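DNA repair protein MmcB-related protein (Silicibacter pomeroyi, PDB 3DNX) is of unknown function but carries a fold consistent with the PD-(D/E)XK nuclease-like superfamily and may take part in DNA repair. Local coordinates at residues Leu41-Val45 with Val56-Lys60; Ser62-Phe66 with Phe90-Pro96; Tyr82-Met88 with Ser99-Ala104. One frame throughout, in Å; residues are numbered along the deposited sequence.

Interaction 1 of 3, residues Leu41-Val45 with Val56-Lys60; sequences LRVDV and VIECK. With NA (sodium ion), chain C.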
ATOM      1  N   LEU A  41      13.641 -14.741  -1.845  1.00 30.30           N
ATOM      2  CA  LEU A  41      13.709 -14.136  -0.517  1.00 30.44           C
ATOM      3  C   LEU A  41      12.338 -13.696  -0.042  1.00 29.85           C
ATOM      4  O   LEU A  41      11.486 -13.307  -0.833  1.00 27.66           O
ATOM      5  CB  LEU A  41      14.619 -12.904  -0.520  1.00 30.96           C
ATOM      6  CG  LEU A  41      16.101 -13.126  -0.810  1.00 34.65           C
ATOM      7  CD1 LEU A  41      16.770 -11.771  -1.013  1.00 37.20           C
ATOM      8  CD2 LEU A  41      16.763 -13.916   0.350  1.00 37.06           C
ATOM      9  N   ARG A  42      12.150 -13.729   1.262  1.00 30.06           N
ATOM     10  CA  ARG A  42      10.948 -13.179   1.868  1.00 30.98           C
ATOM     11  C   ARG A  42      11.280 -12.618   3.233  1.00 30.64           C
ATOM     12  O   ARG A  42      12.001 -13.260   4.005  1.00 30.53           O
ATOM     13  CB  ARG A  42       9.872 -14.235   1.983  1.00 31.70           C
ATOM     14  CG  ARG A  42       8.496 -13.630   2.174  1.00 36.13           C
ATOM     15  CD  ARG A  42       7.432 -14.694   2.216  1.00 41.67           C
ATOM     16  NE  ARG A  42       7.597 -15.496   3.416  1.00 46.35           N
ATOM     17  CZ  ARG A  42       6.767 -16.454   3.826  1.00 52.33           C
ATOM     18  NH1 ARG A  42       5.647 -16.732   3.144  1.00 53.52           N
ATOM     19  NH2 ARG A  42       7.055 -17.122   4.955  1.00 53.35           N
ATOM     20  N   VAL A  43      10.826 -11.399   3.513  1.00 29.25           N
ATOM     21  CA  VAL A  43      11.118 -10.786   4.792  1.00 29.29           C
ATOM     22  C   VAL A  43       9.845 -10.717   5.630  1.00 29.28           C
ATOM     23  O   VAL A  43       8.765 -10.497   5.112  1.00 28.16           O
ATOM     24  CB  VAL A  43      11.785  -9.377   4.660  1.00 30.38           C
ATOM     25  CG1 VAL A  43      12.986  -9.375   3.680  1.00 30.15           C
ATOM     26  CG2 VAL A  43      10.813  -8.345   4.314  1.00 31.10           C
ATOM     27  N   ASP A  44       9.988 -10.898   6.938  1.00 28.82           N
ATOM     28  CA  ASP A  44       8.824 -11.018   7.838  1.00 28.90           C
ATOM     29  C   ASP A  44       8.011  -9.719   7.941  1.00 29.20           C
ATOM     30  O   ASP A  44       6.789  -9.749   7.843  1.00 28.96           O
ATOM     31  CB  ASP A  44       9.293 -11.452   9.223  1.00 29.05           C
ATOM     32  CG  ASP A  44       9.916 -12.850   9.220  1.00 29.68           C
ATOM     33  OD1 ASP A  44       9.572 -13.658   8.332  1.00 28.41           O
ATOM     34  OD2 ASP A  44      10.731 -13.102  10.134  1.00 29.44           O
ATOM     35  N   VAL A  45       8.712  -8.602   8.123  1.00 29.53           N
ATOM     36  CA  VAL A  45       8.096  -7.298   8.069  1.00 29.37           C
ATOM     37  C   VAL A  45       8.994  -6.365   7.262  1.00 29.29           C
ATOM     38  O   VAL A  45      10.208  -6.299   7.490  1.00 28.58           O
ATOM     39  CB  VAL A  45       7.834  -6.711   9.475  1.00 30.24           C
ATOM     40  CG1 VAL A  45       7.269  -5.268   9.373  1.00 29.49           C
ATOM     41  CG2 VAL A  45       6.859  -7.595  10.242  1.00 29.51           C
ATOM     42  N   VAL A  56      13.931  -3.680   7.160  1.00 29.67           N
ATOM     43  CA  VAL A  56      13.571  -5.076   7.177  1.00 28.16           C
ATOM     44  C   VAL A  56      13.659  -5.511   8.636  1.00 28.83           C
ATOM     45  O   VAL A  56      14.675  -5.260   9.336  1.00 26.41           O
ATOM     46  CB  VAL A  56      14.510  -5.907   6.293  1.00 29.11           C
ATOM     47  CG1 VAL A  56      14.497  -7.408   6.710  1.00 27.78           C
ATOM     48  CG2 VAL A  56      14.161  -5.672   4.810  1.00 28.12           C
ATOM     49  N   ILE A  57      12.595  -6.164   9.091  1.00 28.50           N
ATOM     50  CA  ILE A  57      12.547  -6.720  10.435  1.00 29.08           C
ATOM     51  C   ILE A  57      12.223  -8.201  10.339  1.00 28.55           C
ATOM     52  O   ILE A  57      11.157  -8.594   9.845  1.00 28.15           O
ATOM     53  CB  ILE A  57      11.509  -6.009  11.341  1.00 29.43           C
ATOM     54  CG1 ILE A  57      11.825  -4.526  11.426  1.00 31.46           C
ATOM     55  CG2 ILE A  57      11.472  -6.603  12.766  1.00 30.38           C
ATOM     56  CD1 ILE A  57      10.825  -3.701  10.702  1.00 34.04           C
ATOM     57  N   GLU A  58      13.164  -9.017  10.818  1.00 26.85           N
ATOM     58  CA  GLU A  58      12.978 -10.431  10.913  1.00 26.66           C
ATOM     59  C   GLU A  58      12.538 -10.795  12.324  1.00 28.23           C
ATOM     60  O   GLU A  58      13.300 -10.573  13.304  1.00 28.33           O
ATOM     61  CB  GLU A  58      14.284 -11.162  10.552  1.00 26.95           C
ATOM     62  CG  GLU A  58      14.616 -11.152   9.101  1.00 26.27           C
ATOM     63  CD  GLU A  58      13.625 -11.946   8.284  1.00 28.92           C
ATOM     64  OE1 GLU A  58      13.722 -13.192   8.284  1.00 30.37           O
ATOM     65  OE2 GLU A  58      12.755 -11.330   7.640  1.00 26.72           O
ATOM     66  N   CYS A  59      11.388 -11.441  12.395  1.00 29.07           N
ATOM     67  CA  CYS A  59      10.714 -11.782  13.625  1.00 30.82           C
ATOM     68  C   CYS A  59      11.020 -13.220  13.969  1.00 30.88           C
ATOM     69  O   CYS A  59      10.472 -14.130  13.387  1.00 31.72           O
ATOM     70  CB  CYS A  59       9.205 -11.546  13.497  1.00 30.80           C
ATOM     71  SG  CYS A  59       8.795  -9.828  13.116  1.00 33.27           S
ATOM     72  N   LYS A  60      11.905 -13.439  14.940  1.00 31.20           N
ATOM     73  CA  LYS A  60      12.278 -14.796  15.313  1.00 32.78           C
ATOM     74  C   LYS A  60      11.622 -15.193  16.638  1.00 33.46           C
ATOM     75  O   LYS A  60      11.858 -14.598  17.668  1.00 32.62           O
ATOM     76  CB  LYS A  60      13.790 -14.917  15.372  1.00 32.90           C
ATOM     77  CG  LYS A  60      14.463 -14.559  14.060  1.00 35.60           C
ATOM     78  CD  LYS A  60      13.993 -15.550  12.999  1.00 38.77           C
ATOM     79  CE  LYS A  60      14.550 -15.259  11.665  1.00 42.21           C
ATOM     80  NZ  LYS A  60      14.068 -16.242  10.618  1.00 43.45           N
TER
HETATM   81 NA    NA C 202       9.845 -16.154  12.026  1.00 55.23          NA
HETATM   82  O   HOH W   1      11.924 -14.469   6.858  1.00 40.73           O
HETATM   83  O   HOH W   2      11.380 -15.415  10.432  1.00 42.04           O
HETATM   84  O   HOH W   3       8.001 -15.081  11.363  1.00 40.37           O
HETATM   85  O   HOH W   4       9.802 -18.205  10.930  1.00 46.64           O

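Interaction 2 of 3, residues Ser62-Phe66 with Phe90-Pro96; sequences SRADF and FPAELLP. With NA (sodium ion), chain C.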
ATOM      1  N   SER A  62      11.781 -18.129  18.170  1.00 34.46           N
ATOM      2  CA  SER A  62      12.547 -19.174  18.867  0.50 34.53           C
ATOM      3  C   SER A  62      14.009 -19.107  18.425  1.00 34.32           C
ATOM      4  O   SER A  62      14.304 -18.619  17.351  1.00 33.74           O
ATOM      5  CB  SER A  62      12.015 -20.575  18.485  0.50 34.93           C
ATOM      6  OG  SER A  62      11.365 -21.225  19.559  0.50 34.74           O
ATOM      7  N   ARG A  63      14.913 -19.653  19.228  1.00 35.75           N
ATOM      8  CA  ARG A  63      16.295 -19.912  18.779  1.00 36.62           C
ATOM      9  C   ARG A  63      16.396 -20.721  17.480  1.00 36.50           C
ATOM     10  O   ARG A  63      17.245 -20.435  16.627  1.00 36.82           O
ATOM     11  CB  ARG A  63      17.053 -20.667  19.851  1.00 37.23           C
ATOM     12  CG  ARG A  63      17.515 -19.786  20.954  1.00 38.79           C
ATOM     13  CD  ARG A  63      18.486 -20.513  21.810  1.00 40.20           C
ATOM     14  NE  ARG A  63      19.770 -20.703  21.132  1.00 41.47           N
ATOM     15  CZ  ARG A  63      20.885 -21.076  21.746  1.00 42.08           C
ATOM     16  NH1 ARG A  63      20.885 -21.302  23.052  1.00 43.37           N
ATOM     17  NH2 ARG A  63      22.008 -21.231  21.054  1.00 44.05           N
ATOM     18  N   ALA A  64      15.537 -21.726  17.322  1.00 36.87           N
ATOM     19  CA  ALA A  64      15.510 -22.532  16.069  1.00 36.31           C
ATOM     20  C   ALA A  64      15.116 -21.661  14.872  1.00 36.59           C
ATOM     21  O   ALA A  64      15.683 -21.804  13.779  1.00 36.73           O
ATOM     22  CB  ALA A  64      14.571 -23.697  16.194  1.00 36.61           C
ATOM     23  N   ASP A  65      14.169 -20.743  15.079  1.00 35.46           N
ATOM     24  CA  ASP A  65      13.761 -19.841  14.040  1.00 35.64           C
ATOM     25  C   ASP A  65      14.966 -19.024  13.565  1.00 34.83           C
ATOM     26  O   ASP A  65      15.109 -18.735  12.363  1.00 35.10           O
ATOM     27  CB  ASP A  65      12.661 -18.907  14.559  1.00 36.39           C
ATOM     28  CG  ASP A  65      11.789 -18.367  13.465  1.00 39.25           C
ATOM     29  OD1 ASP A  65      11.621 -19.042  12.419  1.00 40.62           O
ATOM     30  OD2 ASP A  65      11.238 -17.266  13.654  1.00 38.77           O
ATOM     31  N   PHE A  66      15.820 -18.637  14.515  1.00 32.94           N
ATOM     32  CA  PHE A  66      16.993 -17.794  14.232  1.00 32.11           C
ATOM     33  C   PHE A  66      18.046 -18.648  13.520  1.00 32.58           C
ATOM     34  O   PHE A  66      18.665 -18.216  12.548  1.00 33.27           O
ATOM     35  CB  PHE A  66      17.530 -17.156  15.548  1.00 31.56           C
ATOM     36  CG  PHE A  66      18.911 -16.618  15.446  1.00 28.81           C
ATOM     37  CD1 PHE A  66      19.190 -15.575  14.608  1.00 28.17           C
ATOM     38  CD2 PHE A  66      19.933 -17.155  16.210  1.00 30.00           C
ATOM     39  CE1 PHE A  66      20.505 -15.093  14.491  1.00 28.32           C
ATOM     40  CE2 PHE A  66      21.221 -16.650  16.124  1.00 30.25           C
ATOM     41  CZ  PHE A  66      21.496 -15.611  15.259  1.00 27.83           C
ATOM     42  N   PHE A  90      13.607 -14.688  24.458  1.00 33.43           N
ATOM     43  CA  PHE A  90      14.713 -14.945  23.523  1.00 32.14           C
ATOM     44  C   PHE A  90      16.094 -14.530  24.101  1.00 33.28           C
ATOM     45  O   PHE A  90      16.215 -13.475  24.736  1.00 32.13           O
ATOM     46  CB  PHE A  90      14.438 -14.243  22.187  1.00 32.08           C
ATOM     47  CG  PHE A  90      15.361 -14.662  21.072  1.00 31.34           C
ATOM     48  CD1 PHE A  90      14.947 -15.592  20.121  1.00 33.19           C
ATOM     49  CD2 PHE A  90      16.645 -14.154  20.982  1.00 29.19           C
ATOM     50  CE1 PHE A  90      15.804 -15.996  19.084  1.00 32.29           C
ATOM     51  CE2 PHE A  90      17.527 -14.563  19.954  1.00 30.70           C
ATOM     52  CZ  PHE A  90      17.092 -15.491  19.004  1.00 33.57           C
ATOM     53  N   PRO A  91      17.152 -15.354  23.882  1.00 32.74           N
ATOM     54  CA  PRO A  91      18.525 -14.989  24.309  1.00 32.84           C
ATOM     55  C   PRO A  91      19.120 -13.951  23.334  1.00 32.72           C
ATOM     56  O   PRO A  91      19.933 -14.274  22.450  1.00 32.91           O
ATOM     57  CB  PRO A  91      19.279 -16.352  24.257  1.00 33.17           C
ATOM     58  CG  PRO A  91      18.621 -17.016  23.149  1.00 33.49           C
ATOM     59  CD  PRO A  91      17.149 -16.670  23.218  1.00 33.24           C
ATOM     60  N   ALA A  92      18.679 -12.699  23.495  1.00 31.13           N
ATOM     61  CA  ALA A  92      19.024 -11.608  22.607  1.00 30.72           C
ATOM     62  C   ALA A  92      20.528 -11.361  22.384  1.00 30.38           C
ATOM     63  O   ALA A  92      20.915 -10.868  21.321  1.00 31.56           O
ATOM     64  CB  ALA A  92      18.323 -10.269  23.120  1.00 30.19           C
ATOM     65  N   GLU A  93      21.368 -11.710  23.351  1.00 30.99           N
ATOM     66  CA  GLU A  93      22.828 -11.544  23.247  1.00 31.12           C
ATOM     67  C   GLU A  93      23.470 -12.370  22.149  1.00 32.02           C
ATOM     68  O   GLU A  93      24.570 -12.072  21.702  1.00 33.10           O
ATOM     69  CB  GLU A  93      23.510 -11.875  24.578  1.00 31.81           C
ATOM     70  CG  GLU A  93      23.378 -10.753  25.638  1.00 29.73           C
ATOM     71  CD  GLU A  93      24.011 -11.011  26.960  1.00 33.74           C
ATOM     72  OE1 GLU A  93      24.743 -12.041  27.199  1.00 34.20           O
ATOM     73  OE2 GLU A  93      23.795 -10.146  27.846  1.00 31.05           O
ATOM     74  N   LEU A  94      22.786 -13.423  21.750  1.00 32.63           N
ATOM     75  CA  LEU A  94      23.244 -14.313  20.669  1.00 34.26           C
ATOM     76  C   LEU A  94      23.013 -13.735  19.294  1.00 34.34           C
ATOM     77  O   LEU A  94      23.572 -14.234  18.338  1.00 34.35           O
ATOM     78  CB  LEU A  94      22.559 -15.681  20.783  1.00 34.39           C
ATOM     79  CG  LEU A  94      22.867 -16.429  22.100  1.00 36.53           C
ATOM     80  CD1 LEU A  94      22.413 -17.890  21.977  1.00 38.24           C
ATOM     81  CD2 LEU A  94      24.345 -16.367  22.579  1.00 39.11           C
ATOM     82  N   LEU A  95      22.184 -12.688  19.177  1.00 34.27           N
ATOM     83  CA  LEU A  95      21.950 -12.085  17.862  1.00 34.20           C
ATOM     84  C   LEU A  95      23.204 -11.264  17.438  1.00 35.17           C
ATOM     85  O   LEU A  95      23.944 -10.741  18.291  1.00 33.79           O
ATOM     86  CB  LEU A  95      20.706 -11.224  17.844  1.00 32.57           C
ATOM     87  CG  LEU A  95      19.399 -11.903  18.197  1.00 33.16           C
ATOM     88  CD1 LEU A  95      18.213 -10.879  18.575  1.00 32.52           C
ATOM     89  CD2 LEU A  95      19.008 -12.805  17.041  1.00 32.37           C
ATOM     90  N   PRO A  96      23.441 -11.168  16.117  1.00 35.81           N
ATOM     91  CA  PRO A  96      24.573 -10.377  15.588  1.00 37.22           C
ATOM     92  C   PRO A  96      24.615  -8.943  16.180  1.00 38.57           C
ATOM     93  O   PRO A  96      23.594  -8.228  16.173  1.00 37.83           O
ATOM     94  CB  PRO A  96      24.292 -10.307  14.102  1.00 37.53           C
ATOM     95  CG  PRO A  96      23.412 -11.473  13.797  1.00 37.95           C
ATOM     96  CD  PRO A  96      22.660 -11.817  15.061  1.00 37.38           C
TER
HETATM   97 NA    NA C 202       9.845 -16.154  12.026  1.00 55.23          NA
HETATM   98  O   HOH W   4       9.802 -18.205  10.930  1.00 46.64           O
HETATM   99  O   HOH W   3       8.001 -15.081  11.363  1.00 40.37           O
HETATM  100  O   HOH W   2      11.380 -15.415  10.432  1.00 42.04           O

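Interaction 3 of 3, residues Tyr82-Met88 with Ser99-Ala104; sequences YFWAVDM and SGLLIA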
ATOM      1  N   TYR A  82      18.386  -2.953   8.950  1.00 31.70           N
ATOM      2  CA  TYR A  82      18.005  -4.341   9.250  1.00 31.79           C
ATOM      3  C   TYR A  82      17.940  -4.592  10.755  1.00 32.08           C
ATOM      4  O   TYR A  82      18.888  -4.254  11.522  1.00 31.39           O
ATOM      5  CB  TYR A  82      19.025  -5.313   8.633  1.00 32.61           C
ATOM      6  CG  TYR A  82      18.714  -6.732   8.968  1.00 31.46           C
ATOM      7  CD1 TYR A  82      17.809  -7.449   8.217  1.00 35.19           C
ATOM      8  CD2 TYR A  82      19.337  -7.371  10.052  1.00 34.21           C
ATOM      9  CE1 TYR A  82      17.487  -8.761   8.539  1.00 34.13           C
ATOM     10  CE2 TYR A  82      19.012  -8.665  10.393  1.00 34.41           C
ATOM     11  CZ  TYR A  82      18.113  -9.365   9.600  1.00 35.70           C
ATOM     12  OH  TYR A  82      17.787 -10.658   9.899  1.00 36.52           O
ATOM     13  N   PHE A  83      16.811  -5.165  11.191  1.00 32.04           N
ATOM     14  CA  PHE A  83      16.504  -5.431  12.604  1.00 31.79           C
ATOM     15  C   PHE A  83      16.053  -6.859  12.797  1.00 32.70           C
ATOM     16  O   PHE A  83      15.396  -7.462  11.907  1.00 30.72           O
ATOM     17  CB  PHE A  83      15.334  -4.617  13.155  1.00 31.81           C
ATOM     18  CG  PHE A  83      15.497  -3.124  13.062  1.00 30.72           C
ATOM     19  CD1 PHE A  83      15.764  -2.360  14.177  1.00 31.33           C
ATOM     20  CD2 PHE A  83      15.334  -2.485  11.835  1.00 31.26           C
ATOM     21  CE1 PHE A  83      15.882  -0.971  14.081  1.00 31.56           C
ATOM     22  CE2 PHE A  83      15.440  -1.114  11.733  1.00 28.69           C
ATOM     23  CZ  PHE A  83      15.735  -0.356  12.850  1.00 31.86           C
ATOM     24  N   TRP A  84      16.384  -7.377  13.987  1.00 31.67           N
ATOM     25  CA  TRP A  84      15.712  -8.539  14.552  1.00 32.90           C
ATOM     26  C   TRP A  84      14.584  -8.081  15.456  1.00 32.20           C
ATOM     27  O   TRP A  84      14.670  -7.009  16.029  1.00 32.23           O
ATOM     28  CB  TRP A  84      16.675  -9.394  15.345  1.00 34.68           C
ATOM     29  CG  TRP A  84      17.873  -9.830  14.583  1.00 34.01           C
ATOM     30  CD1 TRP A  84      19.074  -9.214  14.561  1.00 36.49           C
ATOM     31  CD2 TRP A  84      17.985 -10.982  13.732  1.00 34.58           C
ATOM     32  NE1 TRP A  84      19.948  -9.916  13.751  1.00 37.61           N
ATOM     33  CE2 TRP A  84      19.280 -10.988  13.214  1.00 35.18           C
ATOM     34  CE3 TRP A  84      17.101 -12.003  13.358  1.00 36.93           C
ATOM     35  CZ2 TRP A  84      19.731 -11.988  12.360  1.00 37.41           C
ATOM     36  CZ3 TRP A  84      17.539 -12.980  12.497  1.00 37.27           C
ATOM     37  CH2 TRP A  84      18.827 -12.964  12.001  1.00 36.57           C
ATOM     38  N   ALA A  85      13.521  -8.871  15.540  1.00 31.59           N
ATOM     39  CA  ALA A  85      12.438  -8.673  16.528  1.00 31.92           C
ATOM     40  C   ALA A  85      12.222 -10.027  17.231  1.00 30.84           C
ATOM     41  O   ALA A  85      12.004 -11.033  16.582  1.00 30.63           O
ATOM     42  CB  ALA A  85      11.140  -8.168  15.872  1.00 31.84           C
ATOM     43  N   VAL A  86      12.335 -10.016  18.554  1.00 31.32           N
ATOM     44  CA  VAL A  86      12.212 -11.198  19.403  1.00 30.64           C
ATOM     45  C   VAL A  86      11.425 -10.840  20.647  1.00 31.95           C
ATOM     46  O   VAL A  86      11.256  -9.645  20.979  1.00 31.88           O
ATOM     47  CB  VAL A  86      13.604 -11.749  19.805  1.00 31.36           C
ATOM     48  CG1 VAL A  86      14.421 -12.125  18.548  1.00 30.90           C
ATOM     49  CG2 VAL A  86      14.389 -10.773  20.701  1.00 26.79           C
ATOM     50  N   ASP A  87      10.953 -11.853  21.362  1.00 31.62           N
ATOM     51  CA  ASP A  87      10.278 -11.583  22.596  1.00 31.95           C
ATOM     52  C   ASP A  87      11.284 -11.587  23.763  1.00 31.17           C
ATOM     53  O   ASP A  87      12.465 -11.893  23.593  1.00 29.18           O
ATOM     54  CB  ASP A  87       9.105 -12.547  22.789  1.00 32.92           C
ATOM     55  CG  ASP A  87       9.513 -13.978  23.095  1.00 34.47           C
ATOM     56  OD1 ASP A  87      10.669 -14.308  23.526  1.00 34.31           O
ATOM     57  OD2 ASP A  87       8.590 -14.814  22.936  1.00 41.19           O
HETATM   58  N   MSE A  88      10.771 -11.323  24.947  1.00 32.20           N
HETATM   59  CA  MSE A  88      11.597 -11.202  26.151  0.60 33.07           C
HETATM   60  C   MSE A  88      12.170 -12.530  26.655  1.00 33.77           C
HETATM   61  O   MSE A  88      13.022 -12.533  27.573  1.00 33.86           O
HETATM   62  CB  MSE A  88      10.812 -10.485  27.269  0.60 33.52           C
HETATM   63  CG  MSE A  88       9.591 -11.238  27.835  0.60 34.27           C
HETATM   64 SE   MSE A  88       8.349 -10.145  28.959  0.39 34.96          SE
HETATM   65  CE  MSE A  88       7.124 -11.626  29.389  0.60 39.15           C
ATOM     66  N   SER A  99      23.402  -5.770  14.045  1.00 41.41           N
ATOM     67  CA  SER A  99      21.994  -5.630  13.741  1.00 40.17           C
ATOM     68  C   SER A  99      21.232  -4.737  14.712  1.00 37.08           C
ATOM     69  O   SER A  99      21.609  -4.555  15.862  1.00 35.17           O
ATOM     70  CB  SER A  99      21.370  -7.016  13.765  1.00 40.72           C
ATOM     71  OG  SER A  99      22.028  -7.824  12.790  1.00 45.53           O
ATOM     72  N   GLY A 100      20.154  -4.157  14.225  1.00 34.07           N
ATOM     73  CA  GLY A 100      19.173  -3.533  15.085  1.00 32.64           C
ATOM     74  C   GLY A 100      18.350  -4.574  15.833  1.00 31.97           C
ATOM     75  O   GLY A 100      18.370  -5.752  15.484  1.00 29.99           O
ATOM     76  N   LEU A 101      17.663  -4.136  16.901  1.00 31.37           N
ATOM     77  CA  LEU A 101      16.922  -5.062  17.725  1.00 31.04           C
ATOM     78  C   LEU A 101      15.689  -4.435  18.313  1.00 30.64           C
ATOM     79  O   LEU A 101      15.755  -3.374  18.970  1.00 30.06           O
ATOM     80  CB  LEU A 101      17.826  -5.617  18.866  1.00 30.97           C
ATOM     81  CG  LEU A 101      17.205  -6.648  19.848  1.00 32.31           C
ATOM     82  CD1 LEU A 101      16.765  -7.944  19.150  1.00 31.26           C
ATOM     83  CD2 LEU A 101      18.212  -7.018  21.010  1.00 30.70           C
ATOM     84  N   LEU A 102      14.566  -5.137  18.150  1.00 30.07           N
ATOM     85  CA  LEU A 102      13.343  -4.802  18.841  1.00 30.81           C
ATOM     86  C   LEU A 102      12.977  -5.935  19.753  1.00 30.99           C
ATOM     87  O   LEU A 102      13.170  -7.103  19.411  1.00 30.71           O
ATOM     88  CB  LEU A 102      12.142  -4.577  17.880  1.00 32.25           C
ATOM     89  CG  LEU A 102      12.137  -3.347  16.974  1.00 32.98           C
ATOM     90  CD1 LEU A 102      12.983  -3.617  15.768  1.00 36.62           C
ATOM     91  CD2 LEU A 102      10.749  -3.025  16.545  1.00 33.97           C
ATOM     92  N   ILE A 103      12.441  -5.586  20.908  1.00 30.41           N
ATOM     93  CA  ILE A 103      11.744  -6.556  21.739  1.00 31.12           C
ATOM     94  C   ILE A 103      10.242  -6.347  21.552  1.00 30.61           C
ATOM     95  O   ILE A 103       9.752  -5.226  21.694  1.00 30.06           O
ATOM     96  CB  ILE A 103      12.115  -6.412  23.237  1.00 31.37           C
ATOM     97  CG1 ILE A 103      13.639  -6.397  23.468  1.00 32.21           C
ATOM     98  CG2 ILE A 103      11.409  -7.478  24.047  1.00 30.76           C
ATOM     99  CD1 ILE A 103      14.313  -7.677  23.151  1.00 32.10           C
ATOM    100  N   ALA A 104       9.525  -7.418  21.208  1.00 31.06           N
ATOM    101  CA  ALA A 104       8.148  -7.331  20.754  1.00 31.30           C
ATOM    102  C   ALA A 104       7.296  -8.436  21.382  1.00 32.07           C
ATOM    103  O   ALA A 104       7.822  -9.427  21.935  1.00 29.94           O
ATOM    104  CB  ALA A 104       8.092  -7.431  19.206  1.00 30.94           C
TER
HETATM  105  O   HOH W   5       8.027  -9.829  24.697  1.00 31.68           O

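Interaction 1 of 3, residues Leu41-Val45 with Val56-Lys60
The open end of an antiparallel beta hairpin, strands 43-48 and 54-59, makes this buried contact near the centre of the chain, where acidic and basic side chains gather in a way consistent with a PD-(D/E)XK-like site. Val45 and Ile57 form a hydrogen-bonded antiparallel pair: Val45 N to Ile57 O is 3.0 Å and Ile57 N to Val45 O 2.9 Å. One residue earlier the backbone turns a corner at Asp44, and side chains take over the pairing. Asp44 N donates to Glu58 OE2 at 2.9 Å, while Asp44 OD2 accepts from Cys59 N, also at 2.9 Å. Asp44 OD2 and Glu58 OE1 stand 3.5 Å apart despite their like charge; water 1 lies 2.6 Å from Glu58 OE1 and 2.9 Å from Asp44 OD1. Lys60 NZ forms a long salt bridge to Glu58 OE1 (3.9 Å), its other partners including Asp69 and the Asp65 carbonyl. Sodium is held by Cys59 O at 2.5 Å and by waters, and Asp65 completes the site. Asp44 reaches the ion through water 2, which is 2.4 Å from Asp44 OD2, 2.8 Å from Lys60 NZ and 2.3 Å from NA. Asp44 with Glu58-Cys59-Lys60 matches the D...ExK signature of the clan, so the ion probably marks the region where a nuclease relative would hold its catalytic metal. On the face packed by helix 12-26, which touches Val45, Ile57 and Cys59, Val45 CG1 meets Ile57 CD1 at 4.1 Å; separately, Val43 CG1 meets Val56 CG1 at 3.9 Å. Strand 30-35 pairs with Val43 and Asp44, and strand 81-86 flanks Val56 and Glu58.

Interaction 2 of 3, residues Ser62-Phe66 with Phe90-Pro96
Phe66, in the first turn of helix 63-68, presents one ring face to Leu95: the Leu95 CD2 methyl stands 3.9 Å from the Phe66 ring centroid, 21° off the normal, a CH-pi contact. Around the same side chain, Phe66 CE1 approaches Pro96 CD at 4.0 Å, and Phe66 CB meets the edge of the Phe90 ring, 3.9 Å from Phe90 CZ. The Phe90 ring lies against the start of the helix, with Phe90 CE1 3.5 Å from Ser62 O, the carbonyl that accepts Phe66 N at 3.2 Å. Farther out, Arg63 lies along the loop: Arg63 CG touches Pro91 CG at 3.7 Å, and Leu94 CD1 sits over one face of the guanidinium, 3.5 Å from Arg63 NH2. The loop is compact, with an inverse gamma turn centred on Pro91 and a 3-10 turn at 92-94. Asp65 stays out of the contact and binds the sodium ion through OD2 at 2.4 Å, sharing it with Cys59. Trp84 of strand 81-86 meets Phe66 edge-to-face and also touches Leu95 and Pro96. No hydrogen bond crosses between the segments, so the loop is held against the metal-binding helix by van der Waals and CH-pi contacts, including the Arg63 side chain laid on Pro91 and Leu94.

Interaction 3 of 3, residues Tyr82-Met88 with Ser99-Ala104
Strands 82-86 and 100-104 run parallel, their axes 4.3 Å apart at closest approach and inclined by 25°, with Phe83 opposite Gly100, Trp84 opposite Leu101, Ala85 opposite Leu102 and Val86 opposite Ile103. The ladder is regular: Gly100 N to Tyr82 O (3.0 Å), Trp84 N to Gly100 O (3.0 Å), Leu102 N to Trp84 O (2.8 Å), Val86 N to Leu102 O (3.1 Å) and Ala104 N to Val86 O (2.8 Å). Beyond it, water 5 accepts from Met88 N (3.1 Å; this residue is selenomethionine) and donates to Ala104 O (2.8 Å), continuing the pairing past the strand end. Phe83 and Gly100 approach to 4.1 Å between CA atoms. A CB on Gly100 would fall 2.5 Å from Phe83 CD1, so the aromatic ring uses the space a side chain would need, and its CD1 goes on to meet Leu102 CD1 at 3.4 Å. Ala85 CB packs on Leu102 CB at 4.2 Å on this same face, where helix 12-26 lies against Ala85. The other face carries Trp84, Val86, Leu101 and Ile103: Leu101 CD1 lies 4.1 Å from Trp84 CB and 4.0 Å from Val86 CG2, while Val86 CG2 touches Ile103 CD1 at 3.9 Å. Leu95 and Pro96 of the connecting loop pack on this side. Parallel strand 54-59 flanks 81-86 and antiparallel 109-113 flanks 100-104, an arrangement consistent with the mixed alpha/beta sheet of PD-(D/E)XK-like folds, where strand 100-104 is added beside 81-86 after hairpin 43-59.

In the fold
From the N terminus, interaction 1 comes first and closes the short hairpin loop between strands 43-48 and 54-59. The chain then enters helix 63-68, where interaction 2 opens; strand 81-86 starts interaction 3 before loop 90-96 closes interaction 2, and strand 100-104 closes interaction 3 last. Interactions 2 and 3 therefore cross, whereas interaction 1 precedes both. Strand 54-59 pairs with 81-86, with Glu58 O 2.8 Å from Ala85 N, so interactions 1 and 3 share one sheet. The sodium ion and the contact of Lys60 with Asp65 join interactions 1 and 2, and Trp84 and Leu101, packed on Leu95, connect interactions 2 and 3.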